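Long-range contacts in 5-formaminoimidazole-4-carboxamide-1-(beta)-D-ribofuranosyl 5'-monophosphate synthetase (Methanocaldococcus jannaschii, PDB 2R7L), which catalyses the ATP- and formate-dependent formylation of AICAR to FAICAR, a folate-independent step of purine biosynthesis: residues I149-V155 / Y166-T172; F70-K74 / F95-C99; F212-K217 / R342-E346. All blocks are in the same frame, centred on the assembly; numbering follows the deposited sequence.

Contact 1. Residues I149-V155 / Y166-T172. With ATP (adenosine-5'-triphosphate), chain E.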
loop_
_atom_site.group_PDB
_atom_site.type_symbol
_atom_site.label_atom_id
_atom_site.label_comp_id
_atom_site.label_asym_id
_atom_site.label_seq_id
_atom_site.Cartn_x
_atom_site.Cartn_y
_atom_site.Cartn_z
ATOM N N ILE A 149 -23.240 32.802 41.159
ATOM C CA ILE A 149 -23.930 31.816 40.329
ATOM C C ILE A 149 -25.305 32.325 39.913
ATOM O O ILE A 149 -26.144 32.624 40.761
ATOM C CB ILE A 149 -24.126 30.472 41.070
ATOM C CG1 ILE A 149 -22.819 29.696 41.209
ATOM C CG2 ILE A 149 -25.105 29.600 40.312
ATOM C CD1 ILE A 149 -21.602 30.533 41.413
ATOM N N ASP A 150 -25.533 32.427 38.609
ATOM C CA ASP A 150 -26.817 32.877 38.082
ATOM C C ASP A 150 -27.300 31.922 36.996
ATOM O O ASP A 150 -28.257 32.205 36.277
ATOM C CB ASP A 150 -26.691 34.292 37.519
ATOM C CG ASP A 150 -25.701 34.379 36.368
ATOM O OD1 ASP A 150 -25.102 33.342 36.012
ATOM O OD2 ASP A 150 -25.518 35.483 35.817
ATOM N N GLY A 151 -26.616 30.793 36.871
ATOM C CA GLY A 151 -26.975 29.784 35.884
ATOM C C GLY A 151 -26.391 28.455 36.302
ATOM O O GLY A 151 -25.968 28.290 37.444
ATOM N N THR A 152 -26.364 27.500 35.383
ATOM C CA THR A 152 -25.763 26.214 35.681
ATOM C C THR A 152 -24.249 26.349 35.560
ATOM O O THR A 152 -23.736 26.967 34.622
ATOM C CB THR A 152 -26.307 25.100 34.764
ATOM O OG1 THR A 152 -27.736 25.097 34.833
ATOM C CG2 THR A 152 -25.796 23.735 35.206
ATOM N N VAL A 153 -23.534 25.807 36.535
ATOM C CA VAL A 153 -22.090 25.904 36.534
ATOM C C VAL A 153 -21.478 24.545 36.807
ATOM O O VAL A 153 -22.134 23.661 37.367
ATOM C CB VAL A 153 -21.568 26.918 37.589
ATOM C CG1 VAL A 153 -21.990 28.335 37.235
ATOM C CG2 VAL A 153 -22.040 26.544 38.981
ATOM N N ILE A 154 -20.223 24.379 36.400
ATOM C CA ILE A 154 -19.451 23.216 36.808
ATOM C C ILE A 154 -18.356 23.704 37.746
ATOM O O ILE A 154 -17.797 24.787 37.555
ATOM C CB ILE A 154 -18.862 22.440 35.592
ATOM C CG1 ILE A 154 -18.133 21.171 36.051
ATOM C CG2 ILE A 154 -17.950 23.332 34.778
ATOM C CD1 ILE A 154 -17.857 20.174 34.927
ATOM N N VAL A 155 -18.070 22.921 38.777
ATOM C CA VAL A 155 -17.085 23.332 39.765
ATOM C C VAL A 155 -15.929 22.345 39.818
ATOM O O VAL A 155 -16.127 21.157 40.079
ATOM C CB VAL A 155 -17.709 23.503 41.174
ATOM C CG1 VAL A 155 -16.713 24.164 42.104
ATOM C CG2 VAL A 155 -18.984 24.336 41.092
ATOM N N TYR A 166 -15.533 16.844 40.988
ATOM C CA TYR A 166 -16.358 17.835 40.302
ATOM C C TYR A 166 -17.829 17.765 40.716
ATOM O O TYR A 166 -18.305 16.735 41.198
ATOM C CB TYR A 166 -16.253 17.634 38.784
ATOM C CG TYR A 166 -14.902 17.975 38.182
ATOM C CD1 TYR A 166 -13.733 17.879 38.934
ATOM C CD2 TYR A 166 -14.792 18.368 36.854
ATOM C CE1 TYR A 166 -12.497 18.187 38.386
ATOM C CE2 TYR A 166 -13.560 18.676 36.293
ATOM C CZ TYR A 166 -12.415 18.582 37.064
ATOM O OH TYR A 166 -11.186 18.887 36.518
ATOM N N PHE A 167 -18.545 18.870 40.532
ATOM C CA PHE A 167 -20.004 18.851 40.665
ATOM C C PHE A 167 -20.671 19.980 39.898
ATOM O O PHE A 167 -20.020 20.954 39.500
ATOM C CB PHE A 167 -20.469 18.796 42.139
ATOM C CG PHE A 167 -20.191 20.051 42.935
ATOM C CD1 PHE A 167 -19.145 20.089 43.848
ATOM C CD2 PHE A 167 -20.998 21.179 42.796
ATOM C CE1 PHE A 167 -18.898 21.235 44.593
ATOM C CE2 PHE A 167 -20.754 22.329 43.534
ATOM C CZ PHE A 167 -19.701 22.357 44.433
ATOM N N ILE A 168 -21.970 19.821 39.676
ATOM C CA ILE A 168 -22.778 20.794 38.949
ATOM C C ILE A 168 -23.700 21.523 39.925
ATOM O O ILE A 168 -24.270 20.906 40.828
ATOM C CB ILE A 168 -23.653 20.092 37.884
ATOM C CG1 ILE A 168 -22.768 19.347 36.877
ATOM C CG2 ILE A 168 -24.588 21.094 37.194
ATOM C CD1 ILE A 168 -23.517 18.370 36.007
ATOM N N ALA A 169 -23.847 22.831 39.744
ATOM C CA ALA A 169 -24.720 23.617 40.600
ATOM C C ALA A 169 -25.532 24.595 39.774
ATOM O O ALA A 169 -25.055 25.106 38.764
ATOM C CB ALA A 169 -23.904 24.356 41.658
ATOM N N SER A 170 -26.765 24.857 40.198
ATOM C CA SER A 170 -27.597 25.851 39.523
ATOM C C SER A 170 -27.966 27.042 40.416
ATOM O O SER A 170 -28.701 27.937 39.993
ATOM C CB SER A 170 -28.850 25.208 38.921
ATOM O OG SER A 170 -28.538 24.486 37.735
ATOM N N SER A 171 -27.438 27.057 41.638
ATOM C CA SER A 171 -27.624 28.184 42.554
ATOM C C SER A 171 -26.536 28.204 43.615
ATOM O O SER A 171 -25.819 27.217 43.809
ATOM C CB SER A 171 -28.992 28.115 43.239
ATOM O OG SER A 171 -29.103 26.944 44.037
ATOM N N THR A 172 -26.427 29.330 44.314
ATOM C CA THR A 172 -25.501 29.444 45.434
ATOM C C THR A 172 -25.822 28.388 46.486
ATOM O O THR A 172 -24.931 27.693 46.981
ATOM C CB THR A 172 -25.566 30.843 46.065
ATOM O OG1 THR A 172 -25.380 31.833 45.048
ATOM C CG2 THR A 172 -24.485 31.001 47.123
HETATM P PG ATP E . -8.608 15.496 31.073
HETATM O O1G ATP E . -7.104 15.535 30.920
HETATM O O2G ATP E . -9.374 15.869 29.819
HETATM O O3G ATP E . -9.113 14.244 31.752
HETATM P PB ATP E . -8.835 18.250 31.773
HETATM O O1B ATP E . -8.184 18.413 30.421
HETATM O O2B ATP E . -8.231 18.976 32.955
HETATM O O3B ATP E . -8.924 16.677 32.142
HETATM P PA ATP E . -11.356 19.215 32.771
HETATM O O1A ATP E . -11.431 20.718 32.716
HETATM O O2A ATP E . -11.026 18.478 34.042
HETATM O O3A ATP E . -10.371 18.716 31.583
HETATM O "O5'" ATP E . -12.766 18.665 32.248
HETATM C "C5'" ATP E . -13.142 17.328 32.530
HETATM C "C4'" ATP E . -14.505 17.088 31.902
HETATM O "O4'" ATP E . -15.501 17.886 32.552
HETATM C "C3'" ATP E . -14.557 17.493 30.440
HETATM O "O3'" ATP E . -14.119 16.440 29.575
HETATM C "C2'" ATP E . -16.021 17.832 30.240
HETATM O "O2'" ATP E . -16.769 16.654 29.945
HETATM C "C1'" ATP E . -16.459 18.360 31.600
HETATM N N9 ATP E . -16.376 19.832 31.560
HETATM C C8 ATP E . -15.268 20.548 31.831
HETATM N N7 ATP E . -15.505 21.875 31.694
HETATM C C5 ATP E . -16.797 22.023 31.344
HETATM C C6 ATP E . -17.696 23.162 31.057
HETATM N N6 ATP E . -17.251 24.441 31.112
HETATM N N1 ATP E . -18.968 22.876 30.719
HETATM C C2 ATP E . -19.423 21.605 30.653
HETATM N N3 ATP E . -18.664 20.527 30.912
HETATM C C4 ATP E . -17.364 20.669 31.243
HETATM O O HOH W 1 -27.814 31.380 42.763
#

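Contact 2. Residues F70-K74 / F95-C99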
loop_
_atom_site.group_PDB
_atom_site.type_symbol
_atom_site.label_atom_id
_atom_site.label_comp_id
_atom_site.label_asym_id
_atom_site.label_seq_id
_atom_site.Cartn_x
_atom_site.Cartn_y
_atom_site.Cartn_z
ATOM N N PHE A 70 8.464 5.243 37.747
ATOM C CA PHE A 70 8.522 6.271 36.709
ATOM C C PHE A 70 9.041 7.595 37.250
ATOM O O PHE A 70 9.405 8.490 36.487
ATOM C CB PHE A 70 7.162 6.483 36.031
ATOM C CG PHE A 70 6.784 5.400 35.055
ATOM C CD1 PHE A 70 5.500 5.339 34.536
ATOM C CD2 PHE A 70 7.701 4.431 34.671
ATOM C CE1 PHE A 70 5.142 4.345 33.639
ATOM C CE2 PHE A 70 7.344 3.433 33.773
ATOM C CZ PHE A 70 6.066 3.389 33.260
ATOM N N SER A 71 9.073 7.722 38.571
ATOM C CA SER A 71 9.569 8.945 39.180
ATOM C C SER A 71 11.071 9.104 38.936
ATOM O O SER A 71 11.594 10.219 38.945
ATOM C CB SER A 71 9.258 8.960 40.675
ATOM O OG SER A 71 9.145 10.293 41.138
ATOM N N ASP A 72 11.750 7.985 38.692
ATOM C CA ASP A 72 13.202 7.974 38.505
ATOM C C ASP A 72 13.672 8.630 37.208
ATOM O O ASP A 72 14.853 8.944 37.063
ATOM C CB ASP A 72 13.736 6.545 38.578
ATOM C CG ASP A 72 13.501 5.909 39.927
ATOM O OD1 ASP A 72 13.452 6.649 40.930
ATOM O OD2 ASP A 72 13.365 4.670 39.988
ATOM N N ILE A 73 12.753 8.842 36.272
ATOM C CA ILE A 73 13.121 9.354 34.953
ATOM C C ILE A 73 13.740 10.750 35.000
ATOM O O ILE A 73 14.251 11.249 33.993
ATOM C CB ILE A 73 11.928 9.326 33.980
ATOM C CG1 ILE A 73 10.933 10.440 34.308
ATOM C CG2 ILE A 73 11.256 7.970 34.033
ATOM C CD1 ILE A 73 9.667 10.392 33.472
ATOM N N LYS A 74 13.694 11.379 36.170
ATOM C CA LYS A 74 14.376 12.654 36.372
ATOM C C LYS A 74 15.842 12.420 36.740
ATOM O O LYS A 74 16.690 13.279 36.506
ATOM C CB LYS A 74 13.687 13.474 37.464
ATOM C CG LYS A 74 13.432 12.693 38.738
ATOM C CD LYS A 74 13.219 13.609 39.931
ATOM C CE LYS A 74 12.628 12.839 41.097
ATOM N NZ LYS A 74 13.336 11.547 41.309
ATOM N N PHE A 95 4.602 11.929 31.179
ATOM C CA PHE A 95 6.023 12.204 31.310
ATOM C C PHE A 95 6.255 13.445 32.158
ATOM O O PHE A 95 7.067 13.433 33.083
ATOM C CB PHE A 95 6.685 12.386 29.945
ATOM C CG PHE A 95 8.074 12.946 30.029
ATOM C CD1 PHE A 95 9.123 12.158 30.488
ATOM C CD2 PHE A 95 8.331 14.258 29.674
ATOM C CE1 PHE A 95 10.401 12.667 30.581
ATOM C CE2 PHE A 95 9.605 14.779 29.767
ATOM C CZ PHE A 95 10.643 13.981 30.219
ATOM N N ILE A 96 5.552 14.520 31.822
ATOM C CA ILE A 96 5.658 15.760 32.571
ATOM C C ILE A 96 5.266 15.542 34.034
ATOM O O ILE A 96 5.899 16.082 34.942
ATOM C CB ILE A 96 4.811 16.862 31.927
ATOM C CG1 ILE A 96 5.280 17.090 30.490
ATOM C CG2 ILE A 96 4.906 18.149 32.728
ATOM C CD1 ILE A 96 4.384 18.004 29.678
ATOM N N ALA A 97 4.248 14.716 34.259
ATOM C CA ALA A 97 3.786 14.416 35.609
ATOM C C ALA A 97 4.800 13.612 36.414
ATOM O O ALA A 97 5.154 13.997 37.527
ATOM C CB ALA A 97 2.446 13.691 35.573
ATOM N N TYR A 98 5.253 12.490 35.859
ATOM C CA TYR A 98 6.161 11.595 36.576
ATOM C C TYR A 98 7.554 12.196 36.755
ATOM O O TYR A 98 8.241 11.917 37.738
ATOM C CB TYR A 98 6.279 10.258 35.855
ATOM C CG TYR A 98 5.202 9.249 36.181
ATOM C CD1 TYR A 98 4.314 8.811 35.204
ATOM C CD2 TYR A 98 5.088 8.712 37.455
ATOM C CE1 TYR A 98 3.338 7.876 35.489
ATOM C CE2 TYR A 98 4.113 7.775 37.751
ATOM C CZ TYR A 98 3.240 7.363 36.762
ATOM O OH TYR A 98 2.269 6.434 37.046
ATOM N N CYS A 99 7.971 13.011 35.796
ATOM C CA CYS A 99 9.276 13.654 35.853
ATOM C C CYS A 99 9.227 14.851 36.798
ATOM O O CYS A 99 10.139 15.063 37.596
ATOM C CB CYS A 99 9.704 14.101 34.450
ATOM S SG CYS A 99 11.344 14.858 34.327
#

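Contact 3. Residues F212-K217 / R342-E346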
loop_
_atom_site.group_PDB
_atom_site.type_symbol
_atom_site.label_atom_id
_atom_site.label_comp_id
_atom_site.label_asym_id
_atom_site.label_seq_id
_atom_site.Cartn_x
_atom_site.Cartn_y
_atom_site.Cartn_z
ATOM N N PHE A 212 -1.446 20.446 14.661
ATOM C CA PHE A 212 0.008 20.373 14.613
ATOM C C PHE A 212 0.516 21.660 13.983
ATOM O O PHE A 212 0.138 21.986 12.856
ATOM C CB PHE A 212 0.479 19.171 13.782
ATOM C CG PHE A 212 1.968 18.929 13.849
ATOM C CD1 PHE A 212 2.500 18.102 14.813
ATOM C CD2 PHE A 212 2.834 19.555 12.960
ATOM C CE1 PHE A 212 3.871 17.874 14.884
ATOM C CE2 PHE A 212 4.205 19.337 13.034
ATOM C CZ PHE A 212 4.720 18.498 14.003
ATOM N N TYR A 213 1.332 22.411 14.723
ATOM C CA TYR A 213 2.022 23.556 14.131
ATOM C C TYR A 213 3.401 23.126 13.651
ATOM O O TYR A 213 4.235 22.673 14.437
ATOM C CB TYR A 213 2.174 24.742 15.096
ATOM C CG TYR A 213 2.978 25.868 14.461
ATOM C CD1 TYR A 213 2.429 26.658 13.464
ATOM C CD2 TYR A 213 4.298 26.106 14.826
ATOM C CE1 TYR A 213 3.170 27.677 12.861
ATOM C CE2 TYR A 213 5.038 27.114 14.228
ATOM C CZ TYR A 213 4.469 27.892 13.252
ATOM O OH TYR A 213 5.214 28.900 12.662
ATOM N N SER A 214 3.625 23.267 12.355
ATOM C CA SER A 214 4.914 22.957 11.776
ATOM C C SER A 214 5.732 24.233 11.665
ATOM O O SER A 214 5.405 25.098 10.858
ATOM C CB SER A 214 4.728 22.361 10.385
ATOM O OG SER A 214 5.976 22.300 9.722
ATOM N N PRO A 215 6.799 24.345 12.468
ATOM C CA PRO A 215 7.706 25.491 12.427
ATOM C C PRO A 215 8.468 25.530 11.104
ATOM O O PRO A 215 8.826 26.611 10.628
ATOM C CB PRO A 215 8.683 25.229 13.584
ATOM C CG PRO A 215 8.141 24.079 14.343
ATOM C CD PRO A 215 7.203 23.339 13.460
ATOM N N LEU A 216 8.705 24.358 10.513
ATOM C CA LEU A 216 9.379 24.275 9.217
ATOM C C LEU A 216 8.506 24.855 8.114
ATOM O O LEU A 216 8.996 25.558 7.234
ATOM C CB LEU A 216 9.755 22.834 8.874
ATOM C CG LEU A 216 10.427 21.967 9.939
ATOM C CD1 LEU A 216 10.859 20.647 9.329
ATOM C CD2 LEU A 216 11.603 22.667 10.590
ATOM N N LYS A 217 7.210 24.562 8.158
ATOM C CA LYS A 217 6.293 25.051 7.125
ATOM C C LYS A 217 5.560 26.329 7.528
ATOM O O LYS A 217 4.877 26.937 6.705
ATOM C CB LYS A 217 5.265 23.978 6.762
ATOM C CG LYS A 217 5.856 22.739 6.114
ATOM C CD LYS A 217 4.771 21.885 5.485
ATOM C CE LYS A 217 3.887 21.237 6.536
ATOM N NZ LYS A 217 2.915 20.279 5.926
ATOM N N ARG A 342 3.364 12.070 12.634
ATOM C CA ARG A 342 3.502 13.470 12.234
ATOM C C ARG A 342 4.602 14.185 13.023
ATOM O O ARG A 342 5.321 15.024 12.481
ATOM C CB ARG A 342 2.178 14.216 12.406
ATOM C CG ARG A 342 2.231 15.672 11.953
ATOM C CD ARG A 342 2.517 15.765 10.476
ATOM N NE ARG A 342 2.836 17.118 10.019
ATOM C CZ ARG A 342 4.061 17.641 10.024
ATOM N NH1 ARG A 342 5.091 16.931 10.487
ATOM N NH2 ARG A 342 4.255 18.880 9.578
ATOM N N ILE A 343 4.725 13.853 14.300
ATOM C CA ILE A 343 5.822 14.372 15.119
ATOM C C ILE A 343 7.165 13.863 14.566
ATOM O O ILE A 343 8.065 14.652 14.279
ATOM C CB ILE A 343 5.649 13.965 16.603
ATOM C CG1 ILE A 343 4.480 14.735 17.234
ATOM C CG2 ILE A 343 6.939 14.178 17.393
ATOM C CD1 ILE A 343 3.954 14.114 18.509
ATOM N N ALA A 344 7.268 12.546 14.390
ATOM C CA ALA A 344 8.483 11.892 13.886
ATOM C C ALA A 344 8.941 12.458 12.548
ATOM O O ALA A 344 10.129 12.643 12.316
ATOM C CB ALA A 344 8.268 10.411 13.771
ATOM N N ARG A 345 7.985 12.742 11.678
ATOM C CA ARG A 345 8.278 13.287 10.377
ATOM C C ARG A 345 8.904 14.675 10.477
ATOM O O ARG A 345 9.859 14.979 9.765
ATOM C CB ARG A 345 7.002 13.338 9.539
ATOM C CG ARG A 345 7.149 14.121 8.259
ATOM C CD ARG A 345 6.021 13.771 7.325
ATOM N NE ARG A 345 5.866 12.323 7.251
ATOM C CZ ARG A 345 4.780 11.704 6.802
ATOM N NH1 ARG A 345 3.735 12.407 6.390
ATOM N NH2 ARG A 345 4.740 10.379 6.781
ATOM N N GLU A 346 8.361 15.516 11.353
ATOM C CA GLU A 346 8.905 16.852 11.555
ATOM C C GLU A 346 10.336 16.713 12.047
ATOM O O GLU A 346 11.213 17.460 11.639
ATOM C CB GLU A 346 8.057 17.669 12.542
ATOM C CG GLU A 346 8.225 19.207 12.429
ATOM C CD GLU A 346 7.506 19.796 11.228
ATOM O OE1 GLU A 346 6.968 19.021 10.401
ATOM O OE2 GLU A 346 7.468 21.043 11.101
#

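Contact 1. Residues I149-V155 / Y166-T172
Val-155 lies alongside Phe-167 and overlaps its ring: CB stands over one face, 4.1 Å from the Phe-167 ring centroid in a CH-pi contact, and Val-155 CG2 reaches Phe-167 CE2 at 3.6 Å. The phenylalanine turns CG in between its own N and carbonyl carbon (chi1 69°), which carries the ring back toward the valine. Helix 172-184 packs on the same face of the sheet, where Phe-175 meets the Phe-167 ring edge to face. The backbones pair as a beta hairpin. Val-153 with Ala-169 and Val-155 with Phe-167 are hydrogen-bonded pairs, flanking the non-hydrogen-bonded pair Ile-154 with Ile-168. Val-153 N donates to Ala-169 O at 2.8 Å and Val-155 N to Phe-167 O at 2.9 Å, whereas the return bond from Phe-167 N to Val-155 O is weak at 3.4 Å. Beyond the strands, Thr-152 OG1 and Ser-170 OG share a hydrogen bond of 3.1 Å, and a water links Ile-149 O to Thr-172 N. At the other end the hairpin meets the nucleotide. Ile-154 sets CD1 3.7 Å from N9 of ATP, with CG2 against C5 and C6 of the adenine; CD1 also touches Tyr-166 CD2. Tyr-166 OH donates to ATP O2A at 2.5 Å, the oxygen lying near the plane of the tyrosine ring. This is the ATP-grasp hairpin whose connecting loop belongs to the nucleotide site. Apolar contact to the base and a hydrogen bond to an alpha-phosphate oxygen thus come from one hairpin, through Ile-154 and Tyr-166.

Contact 2. Residues F70-K74 / F95-C99
An apolar packing contact, led by an edge-to-face pair of Phe-70 and Tyr-98, joins the 3-10 turn 70-74, which follows strand 63-66, to the end of helix 93-99. No hydrogen bond crosses it. The Phe-70 ring presents its edge to the face of Tyr-98, with centroids 5.0 Å apart and planes at 87°. Phe-70 CB comes down on the same tyrosine ring, 3.5 Å from its centroid and 19° off the normal, so Tyr-98 is met by both the stem and the ring of one residue. At its far end Tyr-98 OH is hydrogen-bonded to Arg-51, which ties down the phenol. Deeper in, Ile-73 carries CG1 between its backbone N and carbonyl carbon (chi1 74°), and this brings CD1 against the side chains of the helix: it sits 3.5 Å from Phe-95 CD1 and 3.8 Å from Cys-99 CB. Phe-95 in turn stacks edge to face with Phe-108. The backbones approach most directly where Ser-71 CA points its hydrogen at Tyr-98 O, 3.6 Å away and nearly straight. Lys-74 adds its CB beside Cys-99 SG at the margin. Both segments follow strands of the four-stranded parallel sheet, in a domain of the Rossmann-like clan. As is common in such folds, elements following the C-terminal ends of the parallel strands border the ligand site: Ser-94, on this same helix, binds AICAR, and the Tyr-98 side chain comes within about 5 Å of the bound AICAR.

Contact 3. Residues F212-K217 / R342-E346
A single carboxylate oxygen, Glu-346 OE1, accepts from both terminal nitrogens of Arg-342, one helical turn back, while OE2 faces Ser-214 across the contact in a modelled hydrogen bond too short for its length to be trusted. The setting is the ATP-grasp fold, where helix 339-353 packs on the five-stranded antiparallel sheet beside the end of strand 205-214. NH1 and NH2 of Arg-342 each lie 2.8 Å from Glu-346 OE1, an end-on salt bridge in the guanidinium plane that reaches the oxygen from one face of the carboxylate. The Phe-212 ring lies against one face of the guanidinium and turns its edge to Glu-346. Arg-342 CG stands over the centre of this ring, 3.8 Å from the Phe-212 centroid. The arginine then bends at chi2 (63°) and brings its guanidinium back over the ring's rim, with Phe-212 CE2 3.5 Å from Arg-342 CZ and the two planes 33° apart. The ring's edge meets Ile-343 CG1 and Glu-346 CB, the latter 3.7 Å from Phe-212 CZ. Lys-217 NZ is 4.1 Å from Arg-342 NH2, but Glu-221 of the adjoining strand forms salt bridges with both residues, which probably offsets the like charges. Replacing Arg-342 by an alanine would probably leave Glu-346 OE1 without its two donors, strip one face of Phe-212 and remove one of the charges paired with Glu-221. Leu-216 packs its CG against Glu-346 OE2 and also touches Leu-353 of the third subunit. Ser-214 OG is also an acceptor: in an ST motif it takes the backbone N of Lys-217 at 3.0 Å.

In the fold
Along the chain the order is contact 2, contact 1, contact 3, each closing before the next opens. Each belongs to a different sheet: contact 2 to a 3-10 turn and helix 93-99, which follow strands of the parallel four-stranded sheet, contact 1 to the hairpin 153-156/167-169 at one edge of the antiparallel four-stranded sheet, contact 3 to the five-stranded antiparallel sheet and helix 339-353. Contacts 1 and 3 share the ATP-grasp range yet lie on opposite sides of the chain's centre, their centres 41 Å apart. Contact 2 is 35 Å from contact 1 and 25 Å from contact 3, centre to centre. Contacts 1 and 2 lie near ATP and AICAR respectively; contacts 1 and 3 each touch a neighbouring subunit, contact 2 none.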